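PDB 6D2Y: PbSGBP-B lipoprotein from Prevotella bryantii B14, which probably binds polysaccharides at the bacterial surface as a lipoprotein of a polysaccharide utilization locus. Local coordinates for residues Q331-G335 / W369-I373; M138-W142 / K391-V395; L164-K170 / E199-D205. All coordinates share one frame; numbering follows the deposited sequence.

Overall arrangement
The three contacts span an immunoglobulin-like IPT/TIG domain and the C-terminal glycan-binding domain. Contact 3 pairs strands 165-168 and 200-205 inside the IPT/TIG domain, and contact 1 pairs strand 330-335 with 372-374 inside the C-terminal one. Contact 2 joins the two domains: the loop after strand 134-138 meets the start of strand 393-398. Along the chain contact 3 closes before contact 1 opens, and contact 2 encloses both. The centres of contacts 2 and 3 lie about 18 Å apart, and Met138 packs on Ile201 between them. Contact 1 is about 22 Å from contact 2 and 34 Å from contact 3, centre to centre; contacts 1 and 3 lie in separate sheets on opposite sides of the chain's centre.

Contact 1. Residues Q331-G335 / W369-I373; sequences QIIFG and WGRAI
Ile332 and Ala372 form an antiparallel hydrogen-bonded pair, with Ile332 N giving a short 2.7 Å bond to Ala372 O and Ala372 N returning a longer one of 3.2 Å to Ile332 O. Gln331 and Ile373 make the adjoining non-hydrogen-bonded pair. Toward Trp369 the ladder gives way to a water, which accepts from Phe334 N and donates to Gly370 O, and then to a side chain: the indole NE1 reaches Phe334 O at 2.9 Å, with the oxygen almost in the ring plane. Ile333 CG2 meets the same indole edge, 4.0 Å from Trp369 CD1.

Arg371 runs alongside Ile333, its CB 3.7 Å from Ile333 CG1. With CG placed between the backbone N and the carbonyl carbon (chi1 90°) and two further bends, the arginine folds back on its own segment, so that NE and NH2 both grip Trp369 O from one face of that carbonyl. Arg371 NH1 donates a hydrogen bond to Gln331 OE1 at 2.8 Å, nearly in line with the amide C=O, although the amide and guanidinium planes are 63° apart. NH2 also bonds to Phe363 O, fixing the guanidinium further.

Strand 372-374 is an edge strand of its four-stranded sheet, while 330-335 continues the pairing on its other edge to strand 423-428. Ile332 and Ala372 face Ile397 of strand 393-398, across the interior of the beta sandwich.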
loop_
_atom_site.group_PDB
_atom_site.type_symbol
_atom_site.label_atom_id
_atom_site.label_comp_id
_atom_site.label_asym_id
_atom_site.label_seq_id
_atom_site.Cartn_x
_atom_site.Cartn_y
_atom_site.Cartn_z
ATOM N N GLN A 331 12.588 -13.484 -0.973
ATOM C CA GLN A 331 12.725 -13.343 0.470
ATOM C C GLN A 331 13.550 -12.095 0.754
ATOM O O GLN A 331 14.707 -11.999 0.331
ATOM C CB GLN A 331 13.365 -14.587 1.087
ATOM C CG GLN A 331 12.685 -15.878 0.646
ATOM C CD GLN A 331 12.900 -17.035 1.603
ATOM O OE1 GLN A 331 13.255 -16.840 2.766
ATOM N NE2 GLN A 331 12.667 -18.251 1.119
ATOM N N ILE A 332 12.944 -11.132 1.437
ATOM C CA ILE A 332 13.606 -9.891 1.818
ATOM C C ILE A 332 13.898 -9.983 3.310
ATOM O O ILE A 332 12.981 -9.920 4.135
ATOM C CB ILE A 332 12.745 -8.669 1.476
ATOM C CG1 ILE A 332 12.314 -8.725 0.008
ATOM C CG2 ILE A 332 13.498 -7.383 1.764
ATOM C CD1 ILE A 332 11.172 -7.795 -0.335
ATOM N N ILE A 333 15.172 -10.142 3.665
ATOM C CA ILE A 333 15.574 -10.461 5.032
ATOM C C ILE A 333 16.400 -9.310 5.592
ATOM O O ILE A 333 17.473 -8.992 5.063
ATOM C CB ILE A 333 16.372 -11.773 5.107
ATOM C CG1 ILE A 333 15.767 -12.842 4.192
ATOM C CG2 ILE A 333 16.428 -12.280 6.537
ATOM C CD1 ILE A 333 16.574 -13.087 2.933
ATOM N N PHE A 334 15.908 -8.701 6.667
ATOM C CA PHE A 334 16.685 -7.760 7.458
ATOM C C PHE A 334 17.433 -8.514 8.549
ATOM O O PHE A 334 16.967 -9.540 9.050
ATOM C CB PHE A 334 15.788 -6.692 8.085
ATOM C CG PHE A 334 15.452 -5.557 7.159
ATOM C CD1 PHE A 334 16.385 -4.571 6.888
ATOM C CD2 PHE A 334 14.197 -5.464 6.575
ATOM C CE1 PHE A 334 16.081 -3.521 6.045
ATOM C CE2 PHE A 334 13.887 -4.415 5.731
ATOM C CZ PHE A 334 14.830 -3.443 5.464
ATOM N N GLY A 335 18.596 -7.998 8.915
ATOM C CA GLY A 335 19.434 -8.676 9.889
ATOM C C GLY A 335 20.195 -7.703 10.755
ATOM O O GLY A 335 20.534 -6.593 10.330
ATOM N N TRP A 369 13.256 -16.722 12.516
ATOM C CA TRP A 369 13.505 -15.323 12.191
ATOM C C TRP A 369 12.597 -14.858 11.057
ATOM O O TRP A 369 12.509 -15.506 10.010
ATOM C CB TRP A 369 14.969 -15.110 11.810
ATOM C CG TRP A 369 15.289 -13.675 11.540
ATOM C CD1 TRP A 369 15.688 -13.130 10.354
ATOM C CD2 TRP A 369 15.221 -12.594 12.476
ATOM N NE1 TRP A 369 15.881 -11.776 10.497
ATOM C CE2 TRP A 369 15.599 -11.423 11.790
ATOM C CE3 TRP A 369 14.880 -12.502 13.830
ATOM C CZ2 TRP A 369 15.646 -10.177 12.412
ATOM C CZ3 TRP A 369 14.927 -11.265 14.443
ATOM C CH2 TRP A 369 15.307 -10.121 13.735
ATOM N N GLY A 370 11.947 -13.715 11.262
ATOM C CA GLY A 370 10.948 -13.247 10.317
ATOM C C GLY A 370 11.557 -12.514 9.132
ATOM O O GLY A 370 12.477 -11.710 9.272
ATOM N N ARG A 371 11.020 -12.805 7.950
ATOM C CA ARG A 371 11.386 -12.086 6.740
ATOM C C ARG A 371 10.181 -12.058 5.814
ATOM O O ARG A 371 9.310 -12.930 5.878
ATOM C CB ARG A 371 12.599 -12.718 6.043
ATOM C CG ARG A 371 12.273 -13.799 5.022
ATOM C CD ARG A 371 11.842 -15.099 5.686
ATOM N NE ARG A 371 12.727 -15.489 6.781
ATOM C CZ ARG A 371 13.862 -16.163 6.622
ATOM N NH1 ARG A 371 14.259 -16.523 5.409
ATOM N NH2 ARG A 371 14.603 -16.475 7.678
ATOM N N ALA A 372 10.129 -11.036 4.966
ATOM C CA ALA A 372 9.046 -10.910 4.004
ATOM C C ALA A 372 9.334 -11.760 2.775
ATOM O O ALA A 372 10.478 -11.856 2.322
ATOM C CB ALA A 372 8.853 -9.452 3.596
ATOM N N ILE A 373 8.290 -12.387 2.244
ATOM C CA ILE A 373 8.393 -13.230 1.059
ATOM C C ILE A 373 7.387 -12.718 0.035
ATOM O O ILE A 373 6.172 -12.882 0.208
ATOM C CB ILE A 373 8.164 -14.713 1.380
ATOM C CG1 ILE A 373 8.913 -15.100 2.658
ATOM C CG2 ILE A 373 8.614 -15.575 0.219
ATOM C CD1 ILE A 373 9.069 -16.598 2.861
HETATM O O HOH W 1 14.003 -9.712 8.477
#

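Contact 2. Residues M138-W142 / K391-V395; sequences MSNEW and KWVTV
Ser139 O and Thr394 N make the backbone hydrogen bond of this contact, 2.9 Å long and close to straight at the hydrogen (165°). The same carbonyl oxygen is approached by Val393 CA at 3.3 Å in a CA-H...O contact. A water adds a bridge, lying within hydrogen-bonding distance of Met138 O and Thr394 O.

The second direct bond uses a side chain: Glu141 N donates to Thr394 OG1 at 2.8 Å. The threonine hydroxyl stands beside its own backbone N, anti to the carbonyl carbon (chi1 -56°), which sets it facing the loop, and it is also hydrogen-bonded to Glu316 OE2. Within the loop, Asn140 OD1 accepts from Trp142 N at 2.7 Å, closing an Asx turn; the donor sits well above the amide plane.

Van der Waals contact completes the join. Thr394 CG2 lies against the carboxylate end of Glu141, 3.6 Å from Glu141 CD, the two side chains crossing at about a right angle. The Asn140 amide crosses Trp392 obliquely, with ND2 3.7 Å from Trp392 CB. Trp142 and Trp392 continue toward the magnesium site, their side chains approaching those of the ligands Ser255 and Asp452 respectively.

Polar groups thus dominate this meeting of the two domains. The Thr394 hydroxyl is gripped by two bonds, and the Glu141 carboxylate is held by Arg455 and Lys314, which would probably stabilise its negative charge.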
loop_
_atom_site.group_PDB
_atom_site.type_symbol
_atom_site.label_atom_id
_atom_site.label_comp_id
_atom_site.label_asym_id
_atom_site.label_seq_id
_atom_site.Cartn_x
_atom_site.Cartn_y
_atom_site.Cartn_z
HETATM N N MSE A 138 0.056 3.863 -5.303
HETATM C CA MSE A 138 0.215 4.588 -6.549
HETATM C C MSE A 138 0.989 3.652 -7.472
HETATM O O MSE A 138 1.870 2.922 -7.011
HETATM C CB MSE A 138 0.958 5.909 -6.331
HETATM C CG MSE A 138 0.653 6.971 -7.362
HETATM SE SE MSE A 138 2.088 8.261 -7.587
HETATM C CE MSE A 138 1.411 9.743 -6.586
ATOM N N SER A 139 0.651 3.653 -8.764
ATOM C CA SER A 139 1.256 2.697 -9.690
ATOM C C SER A 139 2.771 2.854 -9.733
ATOM O O SER A 139 3.515 1.876 -9.603
ATOM C CB SER A 139 0.660 2.871 -11.085
ATOM O OG SER A 139 0.942 4.160 -11.600
ATOM N N ASN A 140 3.246 4.083 -9.920
ATOM C CA ASN A 140 4.678 4.376 -9.899
ATOM C C ASN A 140 4.833 5.715 -9.190
ATOM O O ASN A 140 4.562 6.766 -9.774
ATOM C CB ASN A 140 5.256 4.430 -11.308
ATOM C CG ASN A 140 6.742 4.773 -11.330
ATOM O OD1 ASN A 140 7.364 4.996 -10.292
ATOM N ND2 ASN A 140 7.317 4.805 -12.527
ATOM N N GLU A 141 5.274 5.675 -7.937
ATOM C CA GLU A 141 5.519 6.914 -7.216
ATOM C C GLU A 141 6.631 7.742 -7.850
ATOM O O GLU A 141 6.762 8.928 -7.525
ATOM C CB GLU A 141 5.854 6.607 -5.759
ATOM C CG GLU A 141 4.747 5.835 -5.073
ATOM C CD GLU A 141 5.065 5.488 -3.635
ATOM O OE1 GLU A 141 6.113 5.940 -3.127
ATOM O OE2 GLU A 141 4.267 4.759 -3.014
ATOM N N TRP A 142 7.442 7.145 -8.735
ATOM C CA TRP A 142 8.492 7.855 -9.458
ATOM C C TRP A 142 8.189 7.969 -10.952
ATOM O O TRP A 142 9.091 7.901 -11.788
ATOM C CB TRP A 142 9.838 7.179 -9.212
ATOM C CG TRP A 142 10.433 7.513 -7.862
ATOM C CD1 TRP A 142 9.848 7.336 -6.642
ATOM C CD2 TRP A 142 11.722 8.087 -7.606
ATOM N NE1 TRP A 142 10.695 7.753 -5.642
ATOM C CE2 TRP A 142 11.852 8.220 -6.208
ATOM C CE3 TRP A 142 12.779 8.497 -8.423
ATOM C CZ2 TRP A 142 12.994 8.744 -5.613
ATOM C CZ3 TRP A 142 13.904 9.016 -7.834
ATOM C CH2 TRP A 142 14.008 9.136 -6.443
ATOM N N LYS A 391 7.476 -1.493 -17.494
ATOM C CA LYS A 391 7.310 -0.246 -16.765
ATOM C C LYS A 391 7.804 -0.412 -15.335
ATOM O O LYS A 391 7.841 -1.519 -14.789
ATOM C CB LYS A 391 5.847 0.217 -16.752
ATOM C CG LYS A 391 5.297 0.616 -18.114
ATOM C CD LYS A 391 4.591 -0.548 -18.778
ATOM C CE LYS A 391 3.872 -0.124 -20.049
ATOM N NZ LYS A 391 3.138 -1.268 -20.661
ATOM N N TRP A 392 8.191 0.709 -14.736
ATOM C CA TRP A 392 8.552 0.732 -13.328
ATOM C C TRP A 392 7.291 0.854 -12.483
ATOM O O TRP A 392 6.450 1.723 -12.731
ATOM C CB TRP A 392 9.500 1.894 -13.037
ATOM C CG TRP A 392 10.877 1.724 -13.608
ATOM C CD1 TRP A 392 11.327 2.170 -14.818
ATOM C CD2 TRP A 392 11.988 1.066 -12.987
ATOM N NE1 TRP A 392 12.647 1.832 -14.986
ATOM C CE2 TRP A 392 13.076 1.151 -13.877
ATOM C CE3 TRP A 392 12.167 0.413 -11.763
ATOM C CZ2 TRP A 392 14.328 0.609 -13.583
ATOM C CZ3 TRP A 392 13.409 -0.126 -11.473
ATOM C CH2 TRP A 392 14.472 -0.025 -12.381
ATOM N N VAL A 393 7.158 -0.024 -11.491
ATOM C CA VAL A 393 6.030 -0.010 -10.571
ATOM C C VAL A 393 6.566 0.026 -9.146
ATOM O O VAL A 393 7.646 -0.497 -8.854
ATOM C CB VAL A 393 5.099 -1.228 -10.773
ATOM C CG1 VAL A 393 4.474 -1.199 -12.165
ATOM C CG2 VAL A 393 5.860 -2.527 -10.550
ATOM N N THR A 394 5.805 0.662 -8.256
ATOM C CA THR A 394 6.177 0.768 -6.852
ATOM C C THR A 394 5.604 -0.403 -6.067
ATOM O O THR A 394 4.399 -0.667 -6.122
ATOM C CB THR A 394 5.692 2.091 -6.258
ATOM O OG1 THR A 394 6.204 3.183 -7.038
ATOM C CG2 THR A 394 6.144 2.231 -4.806
ATOM N N VAL A 395 6.472 -1.100 -5.339
ATOM C CA VAL A 395 6.093 -2.250 -4.527
ATOM C C VAL A 395 6.151 -1.841 -3.062
ATOM O O VAL A 395 7.142 -1.254 -2.613
ATOM C CB VAL A 395 7.011 -3.452 -4.805
ATOM C CG1 VAL A 395 6.716 -4.588 -3.838
ATOM C CG2 VAL A 395 6.854 -3.910 -6.246
HETATM O O HOH W 2 2.270 0.237 -7.609
#

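Contact 3. Residues L164-K170 / E199-D205; sequences LEIKVGK and EDIVVSD
Leu164 lays its branched end across Val203, CD2 coming within 3.9 Å of Val203 CG1. Turning its CG anti to the backbone N (chi1 -178°) also brings Leu164 CG to 3.5 Å from Ser204 O. Along the same face of the sheet, Ile166 and Ile201 meet at a slant through their CG2 methyls at 4.0 Å, whereas Val168 and Ile201 lie side by side, with Val168 CG2 against Ile201 CG1. Together Leu164, Ile166, Val168, Ile201 and Val203 make an apolar row.

The opposite face carries Glu165, Lys167, Val202 and Ser204. Lys167 bends back along its own strand to form a salt bridge with Glu165, NZ to OE1 at 3.2 Å, meeting the oxygen from above the carboxylate plane; NZ also bonds to Thr173 OG1. Ser204 OG stands between its backbone N and carbonyl carbon (chi1 59°), from where it makes a weak bond to Glu165 O, an oxygen already held by Ser204 N. At the far end Lys170 reaches Glu199 OE1 with NZ at 2.9 Å. This salt bridge uses the syn lone pair of the carboxylate, beside Gly169, which has a positive phi just after strand 165-168.

Backbone bonds of Glu165 with Ser204 and of Lys167 with Val202 knit the antiparallel pair, and Gly169 N extends it to Asp200 O. The two strands are the inner pair of a four-stranded sheet, flanked by 172-173 and 208-215. Its apolar face packs against strand 134-138, where Ile201 touches Met138 and Val203 touches Val135, joining the two sheets of the IPT/TIG sandwich.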
loop_
_atom_site.group_PDB
_atom_site.type_symbol
_atom_site.label_atom_id
_atom_site.label_comp_id
_atom_site.label_asym_id
_atom_site.label_seq_id
_atom_site.Cartn_x
_atom_site.Cartn_y
_atom_site.Cartn_z
ATOM N N LEU A 164 -14.154 15.386 -7.460
ATOM C CA LEU A 164 -12.970 14.891 -6.773
ATOM C C LEU A 164 -11.743 15.624 -7.293
ATOM O O LEU A 164 -11.628 15.907 -8.487
ATOM C CB LEU A 164 -12.825 13.377 -6.966
ATOM C CG LEU A 164 -11.686 12.585 -6.297
ATOM C CD1 LEU A 164 -12.068 11.116 -6.203
ATOM C CD2 LEU A 164 -10.347 12.710 -7.028
ATOM N N GLU A 165 -10.825 15.941 -6.385
ATOM C CA GLU A 165 -9.615 16.656 -6.753
ATOM C C GLU A 165 -8.413 16.006 -6.088
ATOM O O GLU A 165 -8.520 15.403 -5.016
ATOM C CB GLU A 165 -9.695 18.135 -6.361
ATOM C CG GLU A 165 -10.823 18.885 -7.041
ATOM C CD GLU A 165 -10.758 20.374 -6.789
ATOM O OE1 GLU A 165 -10.818 20.780 -5.609
ATOM O OE2 GLU A 165 -10.642 21.138 -7.772
ATOM N N ILE A 166 -7.269 16.130 -6.748
ATOM C CA ILE A 166 -5.985 15.688 -6.220
ATOM C C ILE A 166 -5.155 16.940 -5.985
ATOM O O ILE A 166 -4.835 17.669 -6.932
ATOM C CB ILE A 166 -5.275 14.719 -7.174
ATOM C CG1 ILE A 166 -6.128 13.466 -7.395
ATOM C CG2 ILE A 166 -3.899 14.361 -6.638
ATOM C CD1 ILE A 166 -5.337 12.262 -7.880
ATOM N N LYS A 167 -4.825 17.209 -4.727
ATOM C CA LYS A 167 -4.044 18.379 -4.350
ATOM C C LYS A 167 -2.692 17.922 -3.820
ATOM O O LYS A 167 -2.627 17.128 -2.876
ATOM C CB LYS A 167 -4.777 19.218 -3.304
ATOM C CG LYS A 167 -6.054 19.878 -3.806
ATOM C CD LYS A 167 -6.161 21.313 -3.306
ATOM C CE LYS A 167 -7.601 21.810 -3.333
ATOM N NZ LYS A 167 -8.045 22.173 -4.710
ATOM N N VAL A 168 -1.622 18.422 -4.428
ATOM C CA VAL A 168 -0.260 18.116 -4.013
ATOM C C VAL A 168 0.295 19.340 -3.304
ATOM O O VAL A 168 0.444 20.407 -3.912
ATOM C CB VAL A 168 0.622 17.715 -5.204
ATOM C CG1 VAL A 168 2.047 17.450 -4.739
ATOM C CG2 VAL A 168 0.043 16.495 -5.892
ATOM N N GLY A 169 0.592 19.188 -2.017
ATOM C CA GLY A 169 1.085 20.295 -1.226
ATOM C C GLY A 169 -0.003 21.279 -0.856
ATOM O O GLY A 169 -1.112 20.885 -0.484
ATOM N N LYS A 170 0.302 22.569 -0.966
ATOM C CA LYS A 170 -0.591 23.626 -0.517
ATOM C C LYS A 170 -1.017 24.594 -1.614
ATOM O O LYS A 170 -2.033 25.275 -1.443
ATOM C CB LYS A 170 0.053 24.427 0.636
ATOM C CG LYS A 170 1.344 25.228 0.304
ATOM C CD LYS A 170 2.508 24.347 -0.151
ATOM C CE LYS A 170 3.756 25.150 -0.449
ATOM N NZ LYS A 170 4.739 24.295 -1.182
ATOM N N GLU A 199 6.090 16.185 -1.468
ATOM C CA GLU A 199 5.041 16.901 -0.761
ATOM C C GLU A 199 3.835 15.989 -0.585
ATOM O O GLU A 199 3.672 14.990 -1.292
ATOM C CB GLU A 199 4.639 18.184 -1.499
ATOM C CG GLU A 199 5.753 19.216 -1.582
ATOM C CD GLU A 199 5.346 20.557 -1.006
ATOM O OE1 GLU A 199 4.970 21.454 -1.792
ATOM O OE2 GLU A 199 5.400 20.711 0.232
ATOM N N ASP A 200 2.988 16.349 0.374
ATOM C CA ASP A 200 1.838 15.522 0.702
ATOM C C ASP A 200 0.807 15.555 -0.420
ATOM O O ASP A 200 0.559 16.597 -1.033
ATOM C CB ASP A 200 1.209 15.989 2.015
ATOM C CG ASP A 200 2.225 16.108 3.138
ATOM O OD1 ASP A 200 2.850 17.182 3.266
ATOM O OD2 ASP A 200 2.403 15.123 3.886
ATOM N N ILE A 201 0.211 14.396 -0.689
ATOM C CA ILE A 201 -0.807 14.238 -1.718
ATOM C C ILE A 201 -2.134 13.956 -1.032
ATOM O O ILE A 201 -2.236 13.029 -0.218
ATOM C CB ILE A 201 -0.442 13.114 -2.699
ATOM C CG1 ILE A 201 0.865 13.455 -3.411
ATOM C CG2 ILE A 201 -1.559 12.897 -3.705
ATOM C CD1 ILE A 201 1.346 12.372 -4.319
ATOM N N VAL A 202 -3.148 14.751 -1.360
ATOM C CA VAL A 202 -4.459 14.665 -0.731
ATOM C C VAL A 202 -5.504 14.434 -1.814
ATOM O O VAL A 202 -5.565 15.185 -2.795
ATOM C CB VAL A 202 -4.780 15.934 0.080
ATOM C CG1 VAL A 202 -6.179 15.851 0.670
ATOM C CG2 VAL A 202 -3.741 16.140 1.175
ATOM N N VAL A 203 -6.311 13.393 -1.639
ATOM C CA VAL A 203 -7.449 13.115 -2.505
ATOM C C VAL A 203 -8.705 13.571 -1.777
ATOM O O VAL A 203 -9.013 13.075 -0.686
ATOM C CB VAL A 203 -7.533 11.625 -2.868
ATOM C CG1 VAL A 203 -8.784 11.354 -3.694
ATOM C CG2 VAL A 203 -6.289 11.195 -3.623
ATOM N N SER A 204 -9.426 14.516 -2.372
ATOM C CA SER A 204 -10.586 15.124 -1.736
ATOM C C SER A 204 -11.804 15.000 -2.635
ATOM O O SER A 204 -11.698 15.120 -3.859
ATOM C CB SER A 204 -10.330 16.602 -1.417
ATOM O OG SER A 204 -10.020 17.332 -2.591
ATOM N N ASP A 205 -12.957 14.759 -2.021
ATOM C CA ASP A 205 -14.229 14.763 -2.732
ATOM C C ASP A 205 -15.293 15.316 -1.786
ATOM O O ASP A 205 -14.971 15.981 -0.796
ATOM C CB ASP A 205 -14.557 13.357 -3.273
ATOM C CG ASP A 205 -14.721 12.318 -2.176
ATOM O OD1 ASP A 205 -14.640 12.669 -0.981
ATOM O OD2 ASP A 205 -14.934 11.134 -2.518
#